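PDB 6EVG: multi-copper Oxidase CueO from Ochrobactrum, which probably oxidises phenolic and lignin-derived compounds by a laccase-type, copper-dependent reaction that passes the electrons to dioxygen. Local coordinates for residues Ile100-Pro105 with His484-His489; Leu78-Gly83 with Thr88-His93. All blocks are in the same frame, centred on the assembly; numbering follows the deposited sequence.

Contact 1 (Ile100-Pro105 with His484-His489). With EDO (1,2-ethanediol), chain C.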
loop_
_atom_site.group_PDB
_atom_site.type_symbol
_atom_site.label_atom_id
_atom_site.label_comp_id
_atom_site.label_asym_id
_atom_site.label_seq_id
_atom_site.Cartn_x
_atom_site.Cartn_y
_atom_site.Cartn_z
ATOM N N ILE A 100 -15.780 -12.692 -1.746
ATOM C CA ILE A 100 -17.010 -12.178 -2.372
ATOM C C ILE A 100 -17.279 -10.718 -2.022
ATOM O O ILE A 100 -18.141 -10.110 -2.650
ATOM C CB ILE A 100 -18.235 -13.036 -1.963
ATOM C CG1 ILE A 100 -18.485 -13.085 -0.474
ATOM C CG2 ILE A 100 -18.151 -14.394 -2.687
ATOM C CD1 ILE A 100 -19.896 -13.584 -0.100
ATOM N N LEU A 101 -16.592 -10.140 -1.018
ATOM C CA LEU A 101 -16.755 -8.731 -0.640
ATOM C C LEU A 101 -15.617 -7.848 -1.148
ATOM O O LEU A 101 -15.618 -6.640 -0.829
ATOM C CB LEU A 101 -16.883 -8.581 0.861
ATOM C CG LEU A 101 -17.953 -9.429 1.507
ATOM C CD1 LEU A 101 -18.045 -9.199 2.998
ATOM C CD2 LEU A 101 -19.291 -9.256 0.907
ATOM N N ASP A 102 -14.683 -8.424 -1.914
ATOM C CA ASP A 102 -13.524 -7.673 -2.399
ATOM C C ASP A 102 -13.578 -7.497 -3.892
ATOM O O ASP A 102 -14.281 -8.245 -4.583
ATOM C CB ASP A 102 -12.249 -8.423 -1.978
ATOM C CG ASP A 102 -10.991 -7.535 -1.883
ATOM O OD1 ASP A 102 -11.111 -6.322 -2.086
ATOM O OD2 ASP A 102 -9.914 -8.115 -1.635
ATOM N N GLY A 103 -12.876 -6.494 -4.403
ATOM C CA GLY A 103 -12.907 -6.160 -5.820
ATOM C C GLY A 103 -11.670 -6.644 -6.574
ATOM O O GLY A 103 -10.544 -6.605 -6.051
ATOM N N GLY A 104 -11.873 -6.998 -7.820
ATOM C CA GLY A 104 -10.815 -7.430 -8.701
ATOM C C GLY A 104 -11.348 -7.754 -10.073
ATOM O O GLY A 104 -12.491 -7.477 -10.379
ATOM N N PRO A 105 -10.512 -8.375 -10.910
ATOM C CA PRO A 105 -10.889 -8.509 -12.352
ATOM C C PRO A 105 -12.034 -9.483 -12.611
ATOM O O PRO A 105 -12.525 -9.487 -13.747
ATOM C CB PRO A 105 -9.585 -8.987 -13.009
ATOM C CG PRO A 105 -8.846 -9.597 -11.896
ATOM C CD PRO A 105 -9.149 -8.832 -10.634
ATOM N N HIS A 484 -14.604 -16.151 -7.333
ATOM C CA HIS A 484 -13.965 -14.923 -6.810
ATOM C C HIS A 484 -12.641 -15.334 -6.164
ATOM O O HIS A 484 -12.484 -15.244 -4.972
ATOM C CB HIS A 484 -14.840 -14.171 -5.810
ATOM C CG HIS A 484 -16.081 -13.529 -6.346
ATOM N ND1 HIS A 484 -17.213 -14.217 -6.718
ATOM C CD2 HIS A 484 -16.393 -12.210 -6.409
ATOM C CE1 HIS A 484 -18.150 -13.330 -7.039
ATOM N NE2 HIS A 484 -17.689 -12.102 -6.846
ATOM N N PRO A 485 -11.649 -15.773 -6.941
ATOM C CA PRO A 485 -10.378 -16.152 -6.331
ATOM C C PRO A 485 -9.678 -14.966 -5.696
ATOM O O PRO A 485 -9.819 -13.816 -6.132
ATOM C CB PRO A 485 -9.569 -16.694 -7.497
ATOM C CG PRO A 485 -10.162 -16.053 -8.683
ATOM C CD PRO A 485 -11.609 -15.888 -8.401
ATOM N N PHE A 486 -8.859 -15.252 -4.671
ATOM C CA PHE A 486 -7.886 -14.248 -4.195
ATOM C C PHE A 486 -6.662 -14.298 -5.089
ATOM O O PHE A 486 -6.540 -15.189 -5.954
ATOM C CB PHE A 486 -7.564 -14.502 -2.721
ATOM C CG PHE A 486 -8.560 -13.957 -1.718
ATOM C CD1 PHE A 486 -9.031 -12.673 -1.781
ATOM C CD2 PHE A 486 -8.978 -14.752 -0.643
ATOM C CE1 PHE A 486 -9.876 -12.166 -0.781
ATOM C CE2 PHE A 486 -9.844 -14.270 0.311
ATOM C CZ PHE A 486 -10.286 -12.949 0.242
ATOM N N MET A 487 -5.813 -13.317 -4.987
ATOM C CA MET A 487 -4.674 -13.163 -5.858
ATOM C C MET A 487 -3.422 -12.916 -5.061
ATOM O O MET A 487 -3.490 -12.422 -3.941
ATOM C CB MET A 487 -4.909 -12.043 -6.853
ATOM C CG MET A 487 -6.248 -12.372 -7.617
ATOM S SD MET A 487 -6.677 -11.201 -8.841
ATOM C CE MET A 487 -5.928 -11.930 -10.151
ATOM N N PHE A 488 -2.281 -13.199 -5.674
ATOM C CA PHE A 488 -0.979 -12.788 -5.171
ATOM C C PHE A 488 -0.162 -12.323 -6.338
ATOM O O PHE A 488 -0.272 -12.873 -7.446
ATOM C CB PHE A 488 -0.328 -13.863 -4.303
ATOM C CG PHE A 488 -0.045 -15.176 -4.990
ATOM C CD1 PHE A 488 -1.030 -16.126 -5.096
ATOM C CD2 PHE A 488 1.227 -15.546 -5.440
ATOM C CE1 PHE A 488 -0.773 -17.412 -5.643
ATOM C CE2 PHE A 488 1.479 -16.799 -5.994
ATOM C CZ PHE A 488 0.471 -17.733 -6.086
ATOM N N HIS A 489 0.709 -11.327 -6.124
ATOM C CA HIS A 489 1.333 -10.672 -7.253
ATOM C C HIS A 489 2.469 -9.772 -6.795
ATOM O O HIS A 489 2.585 -9.442 -5.630
ATOM C CB HIS A 489 0.285 -9.862 -8.076
ATOM C CG HIS A 489 -0.480 -8.851 -7.279
ATOM N ND1 HIS A 489 -0.081 -7.540 -7.188
ATOM C CD2 HIS A 489 -1.621 -8.938 -6.564
ATOM C CE1 HIS A 489 -0.966 -6.879 -6.438
ATOM N NE2 HIS A 489 -1.886 -7.715 -6.007
HETATM C C1 EDO C . -9.834 -10.031 -4.538
HETATM O O1 EDO C . -8.849 -9.784 -3.527
HETATM C C2 EDO C . -9.400 -9.874 -5.939
HETATM O O2 EDO C . -8.683 -8.643 -6.128
#
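With CG1 of Ile100 turned between its backbone N and carbonyl carbon (chi1 59°), the CG2 methyl is left to face His484, and the two side chains cross at about a right angle. CG2 lies 4.1 Å above the plane of the His484 ring, toward its rim, while Ile100 CA approaches ring atom CD2 of His484 over a face. At the far end a bend at chi3 (92°) brings the end of Met487 to the CG-CD side of Pro105, Pro105 CD lying 3.9 Å from Met487 SD. The contact joins the loop after strand 91-93 to strand 486-490, bringing together the N- and C-terminal cupredoxin domains, between which multicopper oxidases hold their trinuclear copper centre. The strand ends at Cys490, which with His434 and His495 binds a copper ion. Midway sits Asp102, whose OD2 comes to the edge of the Phe486 ring, 4.1 Å from Phe486 CE1. A 1,2-ethanediol, probably from the crystallisation liquor, lies between Asp102, Gly103 and the Phe486 ring. Its O1 donates to Asp102 OD2 (2.7 Å) and lies in plane at the Phe486 ring edge, 3.4 Å from Phe486 CD1; its O2 donates to Gly103 O (2.8 Å). Asp102 OD1 takes the N-H of Gly103 from 44° above the carboxylate plane. Asp102 OD2 is also hydrogen-bonded to His91 ND1 and the diol to His439 ND1, histidines of the family's copper-binding motifs.

Contact 2 (Leu78-Gly83 with Thr88-His93)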
loop_
_atom_site.group_PDB
_atom_site.type_symbol
_atom_site.label_atom_id
_atom_site.label_comp_id
_atom_site.label_asym_id
_atom_site.label_seq_id
_atom_site.Cartn_x
_atom_site.Cartn_y
_atom_site.Cartn_z
ATOM N N LEU A 78 -19.993 -0.396 2.112
ATOM C CA LEU A 78 -19.025 0.355 1.300
ATOM C C LEU A 78 -19.657 0.548 -0.068
ATOM O O LEU A 78 -19.633 -0.343 -0.909
ATOM C CB LEU A 78 -17.692 -0.394 1.237
ATOM C CG LEU A 78 -16.987 -0.575 2.584
ATOM C CD1 LEU A 78 -15.789 -1.494 2.473
ATOM C CD2 LEU A 78 -16.568 0.754 3.204
ATOM N N SER A 79 -20.304 1.704 -0.235
ATOM C CA SER A 79 -21.111 1.994 -1.412
ATOM C C SER A 79 -20.247 2.635 -2.461
ATOM O O SER A 79 -19.961 3.852 -2.381
ATOM C CB SER A 79 -22.272 2.890 -1.058
ATOM O OG SER A 79 -23.062 3.163 -2.168
ATOM N N VAL A 80 -19.815 1.867 -3.477
ATOM C CA VAL A 80 -18.881 2.313 -4.496
ATOM C C VAL A 80 -19.653 2.632 -5.768
ATOM O O VAL A 80 -20.370 1.789 -6.308
ATOM C CB VAL A 80 -17.814 1.266 -4.786
ATOM C CG1 VAL A 80 -16.795 1.797 -5.800
ATOM C CG2 VAL A 80 -17.106 0.826 -3.492
ATOM N N GLU A 81 -19.541 3.822 -6.285
ATOM C CA GLU A 81 -20.141 4.209 -7.564
ATOM C C GLU A 81 -19.041 4.456 -8.584
ATOM O O GLU A 81 -18.077 5.182 -8.292
ATOM C CB GLU A 81 -20.936 5.480 -7.387
ATOM C CG GLU A 81 -21.548 6.027 -8.619
ATOM C CD GLU A 81 -22.436 7.248 -8.429
ATOM O OE1 GLU A 81 -22.774 7.631 -7.312
ATOM O OE2 GLU A 81 -22.839 7.831 -9.442
ATOM N N ASN A 82 -19.180 3.857 -9.762
ATOM C CA ASN A 82 -18.258 4.097 -10.857
ATOM C C ASN A 82 -18.760 5.196 -11.723
ATOM O O ASN A 82 -19.658 5.006 -12.546
ATOM C CB ASN A 82 -18.033 2.827 -11.664
ATOM C CG ASN A 82 -17.035 3.025 -12.772
ATOM O OD1 ASN A 82 -16.432 4.113 -12.879
ATOM N ND2 ASN A 82 -16.781 2.011 -13.588
ATOM N N GLY A 83 -18.250 6.420 -11.522
ATOM C CA GLY A 83 -18.597 7.536 -12.317
ATOM C C GLY A 83 -17.768 7.741 -13.570
ATOM O O GLY A 83 -17.840 8.794 -14.198
ATOM N N THR A 88 -14.140 -0.306 -13.403
ATOM C CA THR A 88 -13.138 -0.147 -12.342
ATOM C C THR A 88 -13.490 -1.116 -11.208
ATOM O O THR A 88 -14.539 -1.755 -11.214
ATOM C CB THR A 88 -13.061 1.316 -11.880
ATOM O OG1 THR A 88 -11.872 1.512 -11.113
ATOM C CG2 THR A 88 -14.216 1.723 -10.994
ATOM N N THR A 89 -12.611 -1.150 -10.189
ATOM C CA THR A 89 -12.850 -1.930 -9.000
ATOM C C THR A 89 -12.166 -1.225 -7.825
ATOM O O THR A 89 -11.350 -0.337 -8.070
ATOM C CB THR A 89 -12.199 -3.378 -9.104
ATOM O OG1 THR A 89 -10.768 -3.256 -9.336
ATOM C CG2 THR A 89 -12.785 -4.251 -10.158
ATOM N N LEU A 90 -12.470 -1.671 -6.623
ATOM C CA LEU A 90 -11.618 -1.333 -5.464
ATOM C C LEU A 90 -11.287 -2.628 -4.731
ATOM O O LEU A 90 -12.193 -3.398 -4.380
ATOM C CB LEU A 90 -12.262 -0.338 -4.514
ATOM C CG LEU A 90 -12.478 1.053 -5.102
ATOM C CD1 LEU A 90 -13.266 1.937 -4.162
ATOM C CD2 LEU A 90 -11.165 1.758 -5.455
ATOM N N HIS A 91 -9.993 -2.850 -4.492
ATOM C CA HIS A 91 -9.485 -3.881 -3.594
ATOM C C HIS A 91 -9.261 -3.262 -2.211
ATOM O O HIS A 91 -8.610 -2.226 -2.105
ATOM C CB HIS A 91 -8.159 -4.461 -4.166
ATOM C CG HIS A 91 -7.306 -5.234 -3.229
ATOM N ND1 HIS A 91 -7.762 -6.235 -2.414
ATOM C CD2 HIS A 91 -5.952 -5.176 -3.033
ATOM C CE1 HIS A 91 -6.716 -6.721 -1.716
ATOM N NE2 HIS A 91 -5.614 -6.104 -2.096
ATOM N N TRP A 92 -9.831 -3.909 -1.204
ATOM C CA TRP A 92 -9.748 -3.461 0.186
ATOM C C TRP A 92 -8.432 -4.046 0.744
ATOM O O TRP A 92 -8.401 -5.120 1.352
ATOM C CB TRP A 92 -10.972 -3.903 0.987
ATOM C CG TRP A 92 -12.285 -3.647 0.357
ATOM C CD1 TRP A 92 -13.197 -4.586 0.042
ATOM C CD2 TRP A 92 -12.856 -2.380 -0.011
ATOM N NE1 TRP A 92 -14.300 -4.024 -0.546
ATOM C CE2 TRP A 92 -14.126 -2.666 -0.613
ATOM C CE3 TRP A 92 -12.453 -1.041 0.085
ATOM C CZ2 TRP A 92 -14.943 -1.651 -1.103
ATOM C CZ3 TRP A 92 -13.261 -0.052 -0.419
ATOM C CH2 TRP A 92 -14.505 -0.368 -1.013
ATOM N N HIS A 93 -7.353 -3.320 0.474
ATOM C CA HIS A 93 -5.948 -3.742 0.707
ATOM C C HIS A 93 -5.617 -3.609 2.193
ATOM O O HIS A 93 -5.305 -2.530 2.676
ATOM C CB HIS A 93 -5.075 -2.894 -0.195
ATOM C CG HIS A 93 -3.650 -3.338 -0.315
ATOM N ND1 HIS A 93 -2.975 -3.190 -1.523
ATOM C CD2 HIS A 93 -2.794 -3.809 0.620
ATOM C CE1 HIS A 93 -1.721 -3.569 -1.309
ATOM N NE2 HIS A 93 -1.572 -3.941 -0.033
#
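Segments 78-83 and 88-93 run nearly antiparallel, 162° between their directions, yet no hydrogen bond joins them: they diverge from 6.8 Å between the CA atoms of Asn82 and Thr88 to 10.1 Å between those of Leu78 and Trp92. Side chains fill the widening gap. Leu78 puts its CD1 methyl over one face of the Trp92 indole in a CH-pi contact, 3.6 Å from the centroid of the six-membered ring and 11° off its normal. The opposite face of that indole has Leu90 O above its rim. At the ring's edge Val80 CG2 meets Trp92 CH2 at 3.8 Å. The first torsion of Val80 (chi1 -177°) divides its branches between two partners, since CG1 is thereby sent to Leu90 CD1, 3.9 Å away. Strands 75-82 and 91-93 belong to different sheets of the first cupredoxin domain, so this is the packing between the two layers of a Greek-key beta-sandwich. Replacing Trp92 by an alanine would probably leave Leu78 CD1 without a face to rest on and Leu101 O without its N-H donor, opening a gap between the layers. Where the segments come closest, the Thr88 CG2 methyl rests on the amide of Asn82, 3.6 Å from Asn82 CG. That amide is held from elsewhere: its ND2 bonds Glu86 O and Ile109 O, its OD1 Met84 N. Thr88 OG1 turns to Gln141.

Contact 2 is buried throughout and lies within one domain, whereas contact 1 spans two domains and runs from exposed Ile100 to buried Met487. Their chemistry follows: mainly apolar side chains and a CH-pi contact in contact 2, with an amide-methyl contact at one end, and looser touches around a polar centre occupied by a diol in contact 1. Their centres lie 13 Å apart, and they meet at Trp92. Its backbone N bonds Asp102 OD1 and its indole NE1 bonds Leu101 O, each at 2.9 Å, so Trp92, in the sandwich core, is also bonded to the loop of contact 1. His91 and His93, flanking Trp92, form an HXH motif that in relatives supplies trinuclear copper ligands.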